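Local coordinates for protein tartronate semialdehyde reductase (PDB 1VPD) that probably reduces tartronate semialdehyde to D-glycerate with NADH or NADPH, the last step in breaking down galactarate to D-glycerate, at residues 173-185 with 240-252. Residues are numbered along the deposited sequence; the frame is centred on the assembly and turned at random. Where two conformers were deposited one is given.
Sequences VTKLANQVIVALN and LHIKDLANALDTS
Leu176 overlaps segment 240-252 as a knob set among Asp244, Asn247, Ala248 and Thr251. Its CD2 lies against Asn247 CB (3.6 Å), and CD1 meets Thr251 OG1 at 3.4 Å. With CG beside the backbone N, both methyls reach past the small Ala248; Leu176 CA and Ala248 CA come to 5.3 Å. Val180 CG2 covers Ala248 CB from the next helical turn.

One turn along from Leu176, polar bonds join the packing, beside Ala183 CB on Leu245 CD2 (4.1 Å). His241 NE2 donates to the backbone Gln179 O (3.0 Å), nearly straight at 161° and within its own ring plane. That oxygen also accepts the helical bond from Ala183 N, which arrives from the opposite face of the carbonyl plane. The contact joins helix 170-198 to helix 238-255 within the all-helical part that follows the Rossmann-type domain in this HIBADH-related reductase; the axes of segments 173-185 and 240-252 approach to 9.2 Å.

Bent at chi2 (-52°), the Gln179 side chain folds back so that NE2 lies over one face of the His241 ring, toward its rim, with amide and ring planes 12° apart. The same NE2 donates to Asp244 OD2 (2.9 Å) on the carboxylate's anti side, tilted out of its plane, while OE1 takes a weak bond from NZ of Lys175, the predicted active-site residue, and also hydrogen-bonds a tartrate probably from the crystallisation liquor. Lys243 NZ, of a predicted NAD(+)-binding residue, salt-bridges Asp244 OD1 from above the carboxylate plane.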
loop_
_atom_site.group_PDB
_atom_site.type_symbol
_atom_site.label_atom_id
_atom_site.label_comp_id
_atom_site.label_asym_id
_atom_site.label_seq_id
_atom_site.Cartn_x
_atom_site.Cartn_y
_atom_site.Cartn_z
ATOM N N VAL A 173 2.540 4.161 -11.157
ATOM C CA VAL A 173 1.438 4.682 -11.971
ATOM C C VAL A 173 0.243 3.738 -11.857
ATOM O O VAL A 173 -0.888 4.174 -11.706
ATOM C CB VAL A 173 1.845 4.873 -13.462
ATOM C CG1 VAL A 173 0.634 5.180 -14.330
ATOM C CG2 VAL A 173 2.850 5.958 -13.601
ATOM N N THR A 174 0.499 2.429 -11.913
ATOM C CA THR A 174 -0.547 1.426 -11.813
ATOM C C THR A 174 -1.207 1.504 -10.440
ATOM O O THR A 174 -2.436 1.414 -10.328
ATOM C CB THR A 174 0.032 0.028 -12.102
ATOM O OG1 THR A 174 0.595 0.000 -13.424
ATOM C CG2 THR A 174 -1.057 -1.040 -12.110
ATOM N N LYS A 175 -0.394 1.699 -9.409
ATOM C CA LYS A 175 -0.916 1.890 -8.051
ATOM C C LYS A 175 -1.765 3.172 -7.915
ATOM O O LYS A 175 -2.732 3.174 -7.160
ATOM C CB LYS A 175 0.209 1.860 -7.011
ATOM C CG LYS A 175 -0.249 2.020 -5.555
ATOM C CD LYS A 175 -1.201 0.923 -5.056
ATOM C CE LYS A 175 -1.357 0.973 -3.536
ATOM N NZ LYS A 175 -2.451 0.072 -3.042
ATOM N N LEU A 176 -1.437 4.243 -8.626
ATOM C CA LEU A 176 -2.306 5.439 -8.627
ATOM C C LEU A 176 -3.682 5.101 -9.189
ATOM O O LEU A 176 -4.706 5.427 -8.588
ATOM C CB LEU A 176 -1.687 6.623 -9.370
ATOM C CG LEU A 176 -0.347 7.138 -8.831
ATOM C CD1 LEU A 176 0.168 8.264 -9.698
ATOM C CD2 LEU A 176 -0.468 7.568 -7.373
ATOM N N ALA A 177 -3.719 4.420 -10.329
ATOM C CA ALA A 177 -4.995 3.938 -10.879
ATOM C C ALA A 177 -5.726 3.050 -9.870
ATOM O O ALA A 177 -6.931 3.169 -9.656
ATOM C CB ALA A 177 -4.741 3.179 -12.163
ATOM N N ASN A 178 -4.983 2.158 -9.220
ATOM C CA ASN A 178 -5.535 1.295 -8.184
ATOM C C ASN A 178 -6.195 2.086 -7.066
ATOM O O ASN A 178 -7.306 1.774 -6.646
ATOM C CB ASN A 178 -4.409 0.422 -7.603
ATOM C CG ASN A 178 -4.914 -0.672 -6.699
ATOM O OD1 ASN A 178 -5.209 -0.453 -5.489
ATOM N ND2 ASN A 178 -4.987 -1.865 -7.240
ATOM N N GLN A 179 -5.513 3.127 -6.607
ATOM C CA GLN A 179 -5.965 3.890 -5.454
ATOM C C GLN A 179 -7.119 4.807 -5.792
ATOM O O GLN A 179 -7.926 5.108 -4.932
ATOM C CB GLN A 179 -4.803 4.688 -4.862
ATOM C CG GLN A 179 -3.734 3.799 -4.174
ATOM C CD GLN A 179 -4.313 2.840 -3.161
ATOM O OE1 GLN A 179 -4.829 1.780 -3.517
ATOM N NE2 GLN A 179 -4.257 3.226 -1.889
ATOM N N VAL A 180 -7.198 5.246 -7.047
ATOM C CA VAL A 180 -8.383 5.926 -7.550
ATOM C C VAL A 180 -9.572 4.983 -7.425
ATOM O O VAL A 180 -10.619 5.365 -6.872
ATOM C CB VAL A 180 -8.184 6.382 -9.030
ATOM C CG1 VAL A 180 -9.523 6.754 -9.695
ATOM C CG2 VAL A 180 -7.197 7.544 -9.091
ATOM N N ILE A 181 -9.428 3.765 -7.921
ATOM C CA ILE A 181 -10.540 2.816 -7.862
ATOM C C ILE A 181 -10.928 2.496 -6.414
ATOM O O ILE A 181 -12.104 2.468 -6.077
ATOM C CB ILE A 181 -10.234 1.534 -8.657
ATOM C CG1 ILE A 181 -10.345 1.844 -10.152
ATOM C CG2 ILE A 181 -11.216 0.428 -8.281
ATOM C CD1 ILE A 181 -9.636 0.803 -11.030
ATOM N N VAL A 182 -9.955 2.242 -5.556
ATOM C CA VAL A 182 -10.286 1.871 -4.191
ATOM C C VAL A 182 -11.044 2.999 -3.486
ATOM O O VAL A 182 -12.066 2.754 -2.834
ATOM C CB VAL A 182 -9.042 1.436 -3.406
ATOM C CG1 VAL A 182 -9.387 1.190 -1.943
ATOM C CG2 VAL A 182 -8.442 0.155 -4.016
ATOM N N ALA A 183 -10.550 4.231 -3.600
ATOM C CA ALA A 183 -11.211 5.361 -2.958
ATOM C C ALA A 183 -12.631 5.506 -3.465
ATOM O O ALA A 183 -13.544 5.675 -2.672
ATOM C CB ALA A 183 -10.460 6.644 -3.161
ATOM N N LEU A 184 -12.810 5.453 -4.787
ATOM C CA LEU A 184 -14.132 5.661 -5.372
ATOM C C LEU A 184 -15.084 4.505 -5.063
ATOM O O LEU A 184 -16.251 4.738 -4.828
ATOM C CB LEU A 184 -14.021 5.907 -6.878
ATOM C CG LEU A 184 -13.295 7.218 -7.223
ATOM C CD1 LEU A 184 -13.089 7.358 -8.713
ATOM C CD2 LEU A 184 -14.081 8.419 -6.700
ATOM N N ASN A 185 -14.595 3.268 -5.036
ATOM C CA ASN A 185 -15.437 2.117 -4.724
ATOM C C ASN A 185 -15.921 2.217 -3.278
ATOM O O ASN A 185 -17.064 1.875 -2.993
ATOM C CB ASN A 185 -14.714 0.791 -4.926
ATOM C CG ASN A 185 -14.568 0.389 -6.404
ATOM O OD1 ASN A 185 -14.862 1.183 -7.330
ATOM N ND2 ASN A 185 -14.132 -0.880 -6.635
ATOM N N LEU A 240 -2.940 8.235 4.691
ATOM C CA LEU A 240 -2.173 7.606 3.621
ATOM C C LEU A 240 -2.915 7.628 2.283
ATOM O O LEU A 240 -2.301 7.862 1.248
ATOM C CB LEU A 240 -1.769 6.177 3.976
ATOM C CG LEU A 240 -0.803 6.089 5.153
ATOM C CD1 LEU A 240 -0.629 4.615 5.538
ATOM C CD2 LEU A 240 0.525 6.727 4.810
ATOM N N HIS A 241 -4.228 7.424 2.305
ATOM C CA HIS A 241 -4.992 7.472 1.071
ATOM C C HIS A 241 -5.009 8.897 0.507
ATOM O O HIS A 241 -4.961 9.058 -0.709
ATOM C CB HIS A 241 -6.402 6.887 1.221
ATOM C CG HIS A 241 -6.881 6.201 -0.020
ATOM N ND1 HIS A 241 -7.739 5.126 0.007
ATOM C CD2 HIS A 241 -6.621 6.446 -1.331
ATOM C CE1 HIS A 241 -7.980 4.728 -1.236
ATOM N NE2 HIS A 241 -7.318 5.517 -2.068
ATOM N N ILE A 242 -5.007 9.912 1.374
ATOM C CA ILE A 242 -4.879 11.298 0.946
ATOM C C ILE A 242 -3.588 11.500 0.150
ATOM O O ILE A 242 -3.598 12.125 -0.910
ATOM C CB ILE A 242 -4.953 12.288 2.157
ATOM C CG1 ILE A 242 -6.405 12.395 2.642
ATOM C CG2 ILE A 242 -4.409 13.660 1.766
ATOM C CD1 ILE A 242 -6.604 13.135 3.966
ATOM N N LYS A 243 -2.483 10.973 0.660
ATOM C CA LYS A 243 -1.190 11.057 -0.035
ATOM C C LYS A 243 -1.258 10.389 -1.411
ATOM O O LYS A 243 -0.770 10.959 -2.399
ATOM C CB LYS A 243 -0.082 10.473 0.847
ATOM C CG LYS A 243 1.266 10.220 0.185
ATOM C CD LYS A 243 1.392 8.834 -0.425
ATOM C CE LYS A 243 1.208 7.693 0.585
ATOM N NZ LYS A 243 1.450 6.327 -0.023
ATOM N N ASP A 244 -1.894 9.220 -1.481
ATOM C CA ASP A 244 -2.040 8.532 -2.767
ATOM C C ASP A 244 -2.906 9.351 -3.731
ATOM O O ASP A 244 -2.575 9.455 -4.907
ATOM C CB ASP A 244 -2.648 7.143 -2.617
ATOM C CG ASP A 244 -1.703 6.141 -1.992
ATOM O OD1 ASP A 244 -0.452 6.326 -2.047
ATOM O OD2 ASP A 244 -2.166 5.143 -1.406
ATOM N N LEU A 245 -4.023 9.906 -3.264
ATOM C CA LEU A 245 -4.845 10.721 -4.156
ATOM C C LEU A 245 -4.137 12.007 -4.585
ATOM O O LEU A 245 -4.315 12.448 -5.725
ATOM C CB LEU A 245 -6.232 11.033 -3.580
ATOM C CG LEU A 245 -7.129 9.838 -3.253
ATOM C CD1 LEU A 245 -8.556 10.354 -3.048
ATOM C CD2 LEU A 245 -7.086 8.738 -4.331
ATOM N N ALA A 246 -3.361 12.617 -3.688
ATOM C CA ALA A 246 -2.541 13.766 -4.058
ATOM C C ALA A 246 -1.596 13.404 -5.194
ATOM O O ALA A 246 -1.464 14.154 -6.157
ATOM C CB ALA A 246 -1.764 14.287 -2.869
ATOM N N ASN A 247 -0.950 12.244 -5.092
ATOM C CA ASN A 247 -0.079 11.778 -6.160
ATOM C C ASN A 247 -0.845 11.519 -7.463
ATOM O O ASN A 247 -0.366 11.882 -8.546
ATOM C CB ASN A 247 0.693 10.533 -5.717
ATOM C CG ASN A 247 1.745 10.846 -4.657
ATOM O OD1 ASN A 247 2.183 12.015 -4.498
ATOM N ND2 ASN A 247 2.196 9.809 -3.947
ATOM N N ALA A 248 -2.044 10.939 -7.353
ATOM C CA ALA A 248 -2.858 10.668 -8.540
ATOM C C ALA A 248 -3.250 11.960 -9.241
ATOM O O ALA A 248 -3.157 12.081 -10.467
ATOM C CB ALA A 248 -4.072 9.850 -8.188
ATOM N N LEU A 249 -3.667 12.943 -8.457
ATOM C CA LEU A 249 -4.062 14.239 -9.002
ATOM C C LEU A 249 -2.874 14.962 -9.614
ATOM O O LEU A 249 -2.995 15.543 -10.694
ATOM C CB LEU A 249 -4.724 15.083 -7.910
ATOM C CG LEU A 249 -6.141 14.611 -7.573
ATOM C CD1 LEU A 249 -6.531 15.079 -6.180
ATOM C CD2 LEU A 249 -7.162 15.088 -8.562
ATOM N N ASP A 250 -1.718 14.902 -8.957
ATOM C CA ASP A 250 -0.501 15.508 -9.493
ATOM C C ASP A 250 -0.146 14.875 -10.843
ATOM O O ASP A 250 0.166 15.579 -11.803
ATOM C CB ASP A 250 0.682 15.325 -8.553
ATOM C CG ASP A 250 0.648 16.251 -7.339
ATOM O OD1 ASP A 250 -0.164 17.216 -7.279
ATOM O OD2 ASP A 250 1.457 16.069 -6.400
ATOM N N THR A 251 -0.218 13.550 -10.912
ATOM C CA THR A 251 0.094 12.869 -12.173
ATOM C C THR A 251 -0.904 13.251 -13.258
ATOM O O THR A 251 -0.517 13.553 -14.387
ATOM C CB THR A 251 0.153 11.382 -11.947
ATOM O OG1 THR A 251 1.290 11.081 -11.130
ATOM C CG2 THR A 251 0.396 10.659 -13.256
ATOM N N SER A 252 -2.183 13.272 -12.910
ATOM C CA SER A 252 -3.236 13.666 -13.854
ATOM C C SER A 252 -3.013 15.082 -14.385
ATOM O O SER A 252 -3.153 15.341 -15.582
ATOM C CB SER A 252 -4.603 13.542 -13.199
ATOM O OG SER A 252 -5.653 13.726 -14.122
#